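Local coordinates for uncharacterized protein (Bombyx mori, PDB 5AZ0) that probably catalyses the NAD(P)H-dependent reduction of aldehydes and ketones, as an aldo-keto reductase built on a (beta/alpha)8 barrel, at residues P18-G23 against S274-V279; I69-F74 against I101-W106; N196-N201 against V218-Y223. All coordinates share one frame; numbering follows the deposited sequence.

Interaction 1. Residues P18-G23 against S274-V279. With ACT (acetate ion), chain K.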
loop_
_atom_site.group_PDB
_atom_site.type_symbol
_atom_site.label_atom_id
_atom_site.label_comp_id
_atom_site.label_asym_id
_atom_site.label_seq_id
_atom_site.Cartn_x
_atom_site.Cartn_y
_atom_site.Cartn_z
ATOM N N PRO A 18 -7.630 -7.778 5.490
ATOM C CA PRO A 18 -8.861 -7.036 5.152
ATOM C C PRO A 18 -8.698 -6.308 3.842
ATOM O O PRO A 18 -7.627 -5.665 3.592
ATOM C CB PRO A 18 -9.013 -6.028 6.328
ATOM C CG PRO A 18 -8.313 -6.692 7.492
ATOM C CD PRO A 18 -7.124 -7.411 6.843
ATOM N N ALA A 19 -9.765 -6.352 3.048
ATOM C CA ALA A 19 -9.767 -5.852 1.655
ATOM C C ALA A 19 -9.636 -4.379 1.496
ATOM O O ALA A 19 -9.397 -3.870 0.384
ATOM C CB ALA A 19 -11.000 -6.279 0.988
ATOM N N LEU A 20 -9.765 -3.658 2.610
ATOM C CA LEU A 20 -9.524 -2.236 2.639
ATOM C C LEU A 20 -8.634 -1.930 3.818
ATOM O O LEU A 20 -8.754 -2.556 4.862
ATOM C CB LEU A 20 -10.843 -1.557 2.776
ATOM C CG LEU A 20 -10.964 -0.051 2.684
ATOM C CD1 LEU A 20 -10.888 0.318 1.223
ATOM C CD2 LEU A 20 -12.359 0.313 3.259
ATOM N N GLY A 21 -7.673 -1.043 3.605
ATOM C CA GLY A 21 -6.734 -0.603 4.631
ATOM C C GLY A 21 -6.649 0.917 4.724
ATOM O O GLY A 21 -6.881 1.624 3.726
ATOM N N TYR A 22 -6.314 1.405 5.927
ATOM C CA TYR A 22 -6.190 2.809 6.218
ATOM C C TYR A 22 -4.765 3.272 5.920
ATOM O O TYR A 22 -3.824 2.899 6.600
ATOM C CB TYR A 22 -6.621 3.080 7.715
ATOM C CG TYR A 22 -6.610 4.524 8.122
ATOM C CD1 TYR A 22 -5.437 5.154 8.527
ATOM C CD2 TYR A 22 -7.777 5.271 8.095
ATOM C CE1 TYR A 22 -5.440 6.507 8.897
ATOM C CE2 TYR A 22 -7.778 6.617 8.451
ATOM C CZ TYR A 22 -6.639 7.212 8.873
ATOM O OH TYR A 22 -6.695 8.550 9.145
ATOM N N GLY A 23 -4.602 4.097 4.901
ATOM C CA GLY A 23 -3.319 4.638 4.532
ATOM C C GLY A 23 -2.788 5.730 5.475
ATOM O O GLY A 23 -3.557 6.505 6.036
ATOM N N SER A 274 -7.431 -2.373 -1.445
ATOM C CA SER A 274 -7.161 -0.931 -1.585
ATOM C C SER A 274 -6.707 -0.288 -0.280
ATOM O O SER A 274 -7.265 -0.595 0.779
ATOM C CB SER A 274 -8.417 -0.206 -2.003
ATOM O OG SER A 274 -8.599 -0.473 -3.391
ATOM N N ILE A 275 -5.774 0.650 -0.403
ATOM C CA ILE A 275 -5.255 1.485 0.661
ATOM C C ILE A 275 -5.442 2.960 0.287
ATOM O O ILE A 275 -4.487 3.700 0.015
ATOM C CB ILE A 275 -3.729 1.331 0.912
ATOM C CG1 ILE A 275 -3.271 -0.113 1.011
ATOM C CG2 ILE A 275 -3.326 2.087 2.196
ATOM C CD1 ILE A 275 -3.955 -0.958 2.019
ATOM N N PRO A 276 -6.687 3.419 0.300
ATOM C CA PRO A 276 -6.872 4.863 0.202
ATOM C C PRO A 276 -6.285 5.630 1.399
ATOM O O PRO A 276 -6.220 5.084 2.492
ATOM C CB PRO A 276 -8.363 5.023 0.212
ATOM C CG PRO A 276 -8.835 3.855 1.011
ATOM C CD PRO A 276 -7.933 2.709 0.624
ATOM N N LYS A 277 -5.826 6.851 1.135
ATOM C CA LYS A 277 -5.382 7.739 2.166
ATOM C C LYS A 277 -6.337 8.926 2.261
ATOM O O LYS A 277 -6.562 9.623 1.267
ATOM C CB LYS A 277 -3.971 8.236 1.933
ATOM C CG LYS A 277 -3.501 9.007 3.186
ATOM C CD LYS A 277 -2.796 10.288 2.857
ATOM C CE LYS A 277 -3.721 11.366 2.457
ATOM N NZ LYS A 277 -2.982 12.204 1.484
ATOM N N THR A 278 -6.877 9.158 3.456
ATOM C CA THR A 278 -7.667 10.373 3.743
ATOM C C THR A 278 -7.511 10.721 5.213
ATOM O O THR A 278 -7.233 9.861 6.009
ATOM C CB THR A 278 -9.151 10.152 3.402
ATOM O OG1 THR A 278 -9.894 11.358 3.626
ATOM C CG2 THR A 278 -9.766 9.001 4.214
ATOM N N VAL A 279 -7.700 11.993 5.569
ATOM C CA VAL A 279 -7.709 12.439 6.964
ATOM C C VAL A 279 -9.086 13.001 7.315
ATOM O O VAL A 279 -9.225 13.680 8.328
ATOM C CB VAL A 279 -6.571 13.462 7.266
ATOM C CG1 VAL A 279 -5.215 12.906 6.901
ATOM C CG2 VAL A 279 -6.762 14.782 6.520
HETATM C C ACT K . -8.326 13.891 2.596
HETATM O O ACT K . -9.116 13.443 1.726
HETATM O OXT ACT K . -8.793 14.295 3.651
HETATM C CH3 ACT K . -6.825 13.912 2.456
HETATM O O HOH W 1 -5.647 7.588 5.459
#
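Leu20 and Ser274 meet in a single backbone bridge, their CA atoms 5.0 Å apart and the two touching runs 34° apart in direction. It lies where the first and last strands of the (beta/alpha)8 barrel of the aldo-keto reductase fold come together. Ser274 N donates to Ala19 O, and Ser274 O accepts from Gly21 N at 2.9 Å. Further on, Gly23 N bonds to Pro276 O, while Ile275 turns its own N to Ala222 O of the preceding strand.

Ile275 packs on the backbone of two glycines. Its CG2, held anti to the backbone N (chi1 -48° for CG1), rests on Gly23 CA at 3.5 Å, and CD1 lies against Gly21 CA. Gly21 and Gly23 bring no CB into this space, so the isoleucine branches can approach the backbone itself. An alanine in place of Ile275 would probably open a gap beside Gly21 and Gly23 and leave Val221 and Asp70, which also touch this side chain, less firmly packed. On a different part of the seam, Leu20 CD1 touches Pro276 CD at 3.8 Å, the two side chains crossing at about a right angle. A water lies over the centre of the Tyr22 ring and accepts from Thr278 N at 2.8 Å; helix 51-64 packs against the same ring.

The residues Ile275 to Thr278 match the Ile-Pro-Lys-Ser/Thr motif that, in relatives, holds the 2'-phosphate of NADPH. An acetate, probably from the crystallisation liquor, sits at this place and is consistent with such a pocket. It is bound by Thr280 OG1, weakly by Thr278 OG1, and by Val279 N, which reaches acetate OXT at 3.2 Å.

Interaction 2. Residues I69-F74 against I101-W106; sequences IDTAHF and ITTKVW
Ile69 pairs with Ile101 and Asp70 with Thr102 as parallel neighbours in the barrel sheet. The backbone bonds run from Thr102 N to Ile69 O at 3.0 Å and from Thr71 N to Thr102 O at 2.8 Å. Beyond them the strand 68-70 has ended, and the chains stay joined by a weak bond from His73 N to Lys104 O.

The charged contact is a salt bridge, in which Lys104 NZ meets the syn lone pair of Asp70 OD2 at 2.8 Å, the two side chains crossing at about a right angle. The lysine gets there with its chain extended beyond CG, its methylenes passing the CB of Ala72 and the carbonyl oxygen of Thr71. NZ is gripped further by Tyr75 OH and Gln197 OE1. Asp70 OD1 takes Gln197 NE2 and a water that also bonds to Thr102 OG1, so both ends of the pair are fixed from several directions.

Aromatic contact closes the far end. The Phe74 ring lies in an offset stack on the six-membered ring of Trp106, centroids 3.6 Å apart and planes only 5° from parallel, with Phe74 CB making a CH-pi contact over the same indole ring. Trp106 NE1 donates to Met341 O, which together with the stack would limit rotation of the indole. A water at the edge of the His73 ring joins ND1 to Trp106 N. On another side, Thr103 OG1 is bonded to Glu78.

The two strands and helix 78-90 form a beta-alpha-beta unit, and the meeting of Asp70, Tyr75 and Lys104, with His137 packed against the lysine, is consistent with the Asp-Tyr-Lys-His catalytic tetrad of aldo-keto reductases.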
loop_
_atom_site.group_PDB
_atom_site.type_symbol
_atom_site.label_atom_id
_atom_site.label_comp_id
_atom_site.label_asym_id
_atom_site.label_seq_id
_atom_site.Cartn_x
_atom_site.Cartn_y
_atom_site.Cartn_z
ATOM N N ILE A 69 -4.272 -1.388 8.892
ATOM C CA ILE A 69 -3.519 -0.166 8.932
ATOM C C ILE A 69 -2.184 -0.334 8.180
ATOM O O ILE A 69 -1.387 -1.170 8.528
ATOM C CB ILE A 69 -3.189 0.207 10.405
ATOM C CG1 ILE A 69 -4.445 0.382 11.238
ATOM C CG2 ILE A 69 -2.391 1.512 10.452
ATOM C CD1 ILE A 69 -4.121 0.386 12.735
ATOM N N ASP A 70 -1.927 0.522 7.202
ATOM C CA ASP A 70 -0.753 0.411 6.347
ATOM C C ASP A 70 0.163 1.506 6.702
ATOM O O ASP A 70 -0.227 2.696 6.619
ATOM C CB ASP A 70 -1.159 0.541 4.857
ATOM C CG ASP A 70 0.020 0.348 3.911
ATOM O OD1 ASP A 70 0.372 -0.840 3.673
ATOM O OD2 ASP A 70 0.581 1.402 3.423
ATOM N N THR A 71 1.352 1.170 7.183
ATOM C CA THR A 71 2.289 2.210 7.397
ATOM C C THR A 71 3.674 1.789 6.938
ATOM O O THR A 71 3.820 0.756 6.324
ATOM C CB THR A 71 2.277 2.711 8.891
ATOM O OG1 THR A 71 2.923 3.990 8.938
ATOM C CG2 THR A 71 2.968 1.775 9.826
ATOM N N ALA A 72 4.675 2.602 7.257
ATOM C CA ALA A 72 6.057 2.360 6.813
ATOM C C ALA A 72 7.065 3.162 7.660
ATOM O O ALA A 72 6.717 4.186 8.103
ATOM C CB ALA A 72 6.224 2.724 5.332
ATOM N N HIS A 73 8.304 2.698 7.806
ATOM C CA HIS A 73 9.349 3.515 8.337
ATOM C C HIS A 73 9.399 4.885 7.672
ATOM O O HIS A 73 9.332 5.950 8.352
ATOM C CB HIS A 73 10.672 2.800 8.217
ATOM C CG HIS A 73 11.828 3.598 8.720
ATOM N ND1 HIS A 73 13.134 3.332 8.363
ATOM C CD2 HIS A 73 11.871 4.683 9.546
ATOM C CE1 HIS A 73 13.935 4.204 8.962
ATOM N NE2 HIS A 73 13.183 5.043 9.678
ATOM N N PHE A 74 9.393 4.873 6.338
ATOM C CA PHE A 74 9.418 6.124 5.579
ATOM C C PHE A 74 8.311 7.128 5.857
ATOM O O PHE A 74 8.462 8.264 5.512
ATOM C CB PHE A 74 9.442 5.807 4.073
ATOM C CG PHE A 74 9.693 7.000 3.196
ATOM C CD1 PHE A 74 10.948 7.584 3.165
ATOM C CD2 PHE A 74 8.679 7.515 2.357
ATOM C CE1 PHE A 74 11.202 8.708 2.339
ATOM C CE2 PHE A 74 8.924 8.627 1.522
ATOM C CZ PHE A 74 10.186 9.227 1.524
ATOM N N ILE A 101 -1.664 -4.986 10.819
ATOM C CA ILE A 101 -0.792 -3.837 10.720
ATOM C C ILE A 101 0.418 -4.138 9.874
ATOM O O ILE A 101 1.096 -5.133 10.064
ATOM C CB ILE A 101 -0.326 -3.416 12.132
ATOM C CG1 ILE A 101 -1.550 -3.008 12.967
ATOM C CG2 ILE A 101 0.675 -2.257 12.066
ATOM C CD1 ILE A 101 -1.190 -2.894 14.442
ATOM N N THR A 102 0.638 -3.293 8.905
ATOM C CA THR A 102 1.746 -3.450 7.915
ATOM C C THR A 102 2.785 -2.349 8.103
ATOM O O THR A 102 2.429 -1.179 8.306
ATOM C CB THR A 102 1.202 -3.304 6.482
ATOM O OG1 THR A 102 0.346 -4.399 6.180
ATOM C CG2 THR A 102 2.345 -3.359 5.438
ATOM N N THR A 103 4.062 -2.697 8.071
ATOM C CA THR A 103 5.095 -1.691 7.926
ATOM C C THR A 103 6.067 -2.114 6.792
ATOM O O THR A 103 5.855 -3.134 6.162
ATOM C CB THR A 103 5.827 -1.321 9.241
ATOM O OG1 THR A 103 6.621 -0.143 8.986
ATOM C CG2 THR A 103 6.729 -2.415 9.698
ATOM N N LYS A 104 7.096 -1.314 6.539
ATOM C CA LYS A 104 7.892 -1.410 5.319
ATOM C C LYS A 104 9.341 -0.941 5.583
ATOM O O LYS A 104 9.549 -0.072 6.409
ATOM C CB LYS A 104 7.266 -0.674 4.133
ATOM C CG LYS A 104 5.783 -0.882 3.959
ATOM C CD LYS A 104 5.226 0.002 2.848
ATOM C CE LYS A 104 3.712 0.004 3.036
ATOM N NZ LYS A 104 3.016 0.959 2.191
ATOM N N VAL A 105 10.288 -1.600 4.931
ATOM C CA VAL A 105 11.741 -1.396 5.098
ATOM C C VAL A 105 12.182 -0.642 3.848
ATOM O O VAL A 105 11.971 -1.136 2.646
ATOM C CB VAL A 105 12.443 -2.757 5.092
ATOM C CG1 VAL A 105 13.976 -2.652 5.055
ATOM C CG2 VAL A 105 12.011 -3.533 6.335
ATOM N N TRP A 106 12.879 0.465 4.076
ATOM C CA TRP A 106 13.313 1.341 3.013
ATOM C C TRP A 106 14.644 0.939 2.388
ATOM O O TRP A 106 15.303 -0.063 2.812
ATOM C CB TRP A 106 13.358 2.774 3.595
ATOM C CG TRP A 106 13.347 3.959 2.632
ATOM C CD1 TRP A 106 14.379 4.848 2.440
ATOM C CD2 TRP A 106 12.270 4.422 1.803
ATOM N NE1 TRP A 106 14.019 5.815 1.528
ATOM C CE2 TRP A 106 12.737 5.607 1.126
ATOM C CE3 TRP A 106 10.989 3.967 1.540
ATOM C CZ2 TRP A 106 11.955 6.313 0.226
ATOM C CZ3 TRP A 106 10.181 4.667 0.652
ATOM C CH2 TRP A 106 10.661 5.840 -0.007
HETATM O O HOH W 2 -0.823 -3.240 4.030
HETATM O O HOH W 3 13.500 1.153 6.599
HETATM O O HOH W 4 9.850 2.387 4.601
#

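Interaction 3. Residues N196-N201 against V218-Y223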
loop_
_atom_site.group_PDB
_atom_site.type_symbol
_atom_site.label_atom_id
_atom_site.label_comp_id
_atom_site.label_asym_id
_atom_site.label_seq_id
_atom_site.Cartn_x
_atom_site.Cartn_y
_atom_site.Cartn_z
ATOM N N ASN A 196 2.108 -8.172 -3.174
ATOM C CA ASN A 196 2.860 -7.172 -3.939
ATOM C C ASN A 196 2.017 -5.991 -3.882
ATOM O O ASN A 196 0.853 -5.993 -4.377
ATOM C CB ASN A 196 3.081 -7.598 -5.406
ATOM C CG ASN A 196 4.004 -6.648 -6.189
ATOM O OD1 ASN A 196 4.723 -5.842 -5.621
ATOM N ND2 ASN A 196 3.974 -6.761 -7.514
ATOM N N GLN A 197 2.537 -4.962 -3.236
ATOM C CA GLN A 197 1.827 -3.670 -3.108
ATOM C C GLN A 197 2.318 -2.715 -4.149
ATOM O O GLN A 197 3.502 -2.362 -4.151
ATOM C CB GLN A 197 1.947 -3.045 -1.688
ATOM C CG GLN A 197 1.197 -1.750 -1.576
ATOM C CD GLN A 197 1.193 -1.105 -0.159
ATOM O OE1 GLN A 197 1.434 0.060 -0.041
ATOM N NE2 GLN A 197 0.813 -1.848 0.859
ATOM N N ILE A 198 1.377 -2.234 -4.981
ATOM C CA ILE A 198 1.702 -1.449 -6.167
ATOM C C ILE A 198 0.637 -0.426 -6.428
ATOM O O ILE A 198 -0.464 -0.508 -5.906
ATOM C CB ILE A 198 1.764 -2.336 -7.447
ATOM C CG1 ILE A 198 0.511 -3.229 -7.546
ATOM C CG2 ILE A 198 3.013 -3.146 -7.449
ATOM C CD1 ILE A 198 0.405 -4.058 -8.779
ATOM N N GLU A 199 0.926 0.522 -7.307
ATOM C CA GLU A 199 -0.159 1.397 -7.801
ATOM C C GLU A 199 -1.120 0.679 -8.708
ATOM O O GLU A 199 -0.706 0.067 -9.685
ATOM C CB GLU A 199 0.410 2.591 -8.542
ATOM C CG GLU A 199 -0.677 3.569 -9.049
ATOM C CD GLU A 199 -0.083 4.750 -9.896
ATOM O OE1 GLU A 199 1.157 5.017 -9.853
ATOM O OE2 GLU A 199 -0.860 5.364 -10.652
ATOM N N VAL A 200 -2.402 0.720 -8.350
ATOM C CA VAL A 200 -3.491 0.298 -9.229
ATOM C C VAL A 200 -4.606 1.302 -9.071
ATOM O O VAL A 200 -4.962 1.710 -7.959
ATOM C CB VAL A 200 -4.056 -1.072 -8.906
ATOM C CG1 VAL A 200 -4.774 -1.664 -10.151
ATOM C CG2 VAL A 200 -2.954 -2.030 -8.479
ATOM N N ASN A 201 -5.145 1.718 -10.201
ATOM C CA ASN A 201 -6.274 2.688 -10.304
ATOM C C ASN A 201 -6.935 2.580 -11.732
ATOM O O ASN A 201 -6.676 1.622 -12.483
ATOM C CB ASN A 201 -5.788 4.101 -9.930
ATOM C CG ASN A 201 -4.573 4.511 -10.735
ATOM O OD1 ASN A 201 -4.644 4.593 -11.989
ATOM N ND2 ASN A 201 -3.470 4.842 -10.048
ATOM N N VAL A 218 -0.306 -14.624 -4.950
ATOM C CA VAL A 218 0.139 -13.415 -4.277
ATOM C C VAL A 218 -0.998 -12.435 -4.380
ATOM O O VAL A 218 -1.574 -12.247 -5.476
ATOM C CB VAL A 218 1.378 -12.858 -4.967
ATOM C CG1 VAL A 218 1.837 -11.538 -4.384
ATOM C CG2 VAL A 218 2.488 -13.923 -4.984
ATOM N N VAL A 219 -1.382 -11.857 -3.244
ATOM C CA VAL A 219 -2.426 -10.825 -3.192
ATOM C C VAL A 219 -1.857 -9.477 -3.590
ATOM O O VAL A 219 -0.751 -9.084 -3.167
ATOM C CB VAL A 219 -3.034 -10.771 -1.810
ATOM C CG1 VAL A 219 -3.971 -9.564 -1.649
ATOM C CG2 VAL A 219 -3.797 -12.072 -1.577
ATOM N N VAL A 220 -2.606 -8.783 -4.431
ATOM C CA VAL A 220 -2.254 -7.496 -4.896
ATOM C C VAL A 220 -2.893 -6.419 -3.999
ATOM O O VAL A 220 -4.095 -6.494 -3.713
ATOM C CB VAL A 220 -2.716 -7.265 -6.338
ATOM C CG1 VAL A 220 -2.400 -5.848 -6.772
ATOM C CG2 VAL A 220 -1.995 -8.216 -7.249
ATOM N N VAL A 221 -2.102 -5.421 -3.616
ATOM C CA VAL A 221 -2.569 -4.369 -2.721
ATOM C C VAL A 221 -2.307 -3.108 -3.430
ATOM O O VAL A 221 -1.175 -2.842 -3.770
ATOM C CB VAL A 221 -1.862 -4.394 -1.340
ATOM C CG1 VAL A 221 -2.193 -3.116 -0.497
ATOM C CG2 VAL A 221 -2.235 -5.683 -0.591
ATOM N N ALA A 222 -3.362 -2.311 -3.639
ATOM C CA ALA A 222 -3.246 -1.083 -4.419
ATOM C C ALA A 222 -3.052 0.153 -3.539
ATOM O O ALA A 222 -3.935 0.444 -2.735
ATOM C CB ALA A 222 -4.506 -0.878 -5.250
ATOM N N TYR A 223 -1.955 0.862 -3.724
ATOM C CA TYR A 223 -1.880 2.258 -3.317
ATOM C C TYR A 223 -2.237 3.213 -4.457
ATOM O O TYR A 223 -2.310 2.804 -5.601
ATOM C CB TYR A 223 -0.550 2.585 -2.679
ATOM C CG TYR A 223 0.674 2.672 -3.546
ATOM C CD1 TYR A 223 0.979 3.838 -4.245
ATOM C CD2 TYR A 223 1.557 1.612 -3.645
ATOM C CE1 TYR A 223 2.108 3.911 -5.020
ATOM C CE2 TYR A 223 2.679 1.709 -4.389
ATOM C CZ TYR A 223 2.962 2.834 -5.088
ATOM O OH TYR A 223 4.160 2.911 -5.814
#
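A beta-alpha-beta unit of the barrel, strand 195-199, helix 207-215 and strand 219-223, brings Asn196-Asn201 beside Val218-Tyr223 in parallel. The short strands cross at -35°, as twisted neighbours in a barrel do. Bonds alternate between them: Asn196 N to Val219 O, Val221 N to Asn196 O, Ile198 N to Val221 O at 2.9 Å, and Tyr223 N to Ile198 O. A weak bond from Val200 N to Tyr223 O ends the series.

Tyr223 buries more area against the other segment than any other residue here. With CG between the backbone N and the carbonyl carbon (chi1 72°), its ring folds back over the neighbouring strand. One face receives Glu199 N 3.6 Å above its plane and offset toward the rim, while Gln197 CG lies in plane at the ring edge. The hydroxyl is bonded to Asn176. In relatives the equivalent tyrosine stacks on the nicotinamide of the cofactor, and Tyr223 may do so here. Gln197, fully extended, brings NE2 to 3.5 Å from Val221 CG1 and sends its amide on to Lys104 and Asp70. At the strand end, Asn201 ND2 donates to the anti lone pair of Glu199 OE2 at 2.7 Å.

Among the apolar contacts, Ile198 CD1 touches Val220 CG1 at 3.9 Å and Val200 CB meets Ala222 CB at 3.7 Å. Asn196, Ile198 and Val220 pack on helix 207-215, while strand 172-175 bonds to Gln197 and strand 273-274 to Val220 and Ala222.

In the fold
All three contacts reach the same parallel barrel sheet, their centres about 12 to 14 Å apart. Interaction 1 joins segments 251 residues apart at their closest ends and closes the barrel; interactions 2 and 3 follow one another along the chain inside the loop it encloses. Strand 22-23 borders strand 68-70, with Tyr22 O close to Asp70 N, and strand 273-274 borders strand 219-223. Ile275 therefore touches both other contacts, packing on Asp70 and on Val221. Across the barrel interior, Gln197 ties interaction 3 to the likely catalytic Asp70 and Lys104 of interaction 2, while the probable cofactor phosphate site lies at interaction 1, on the loop after the last strand.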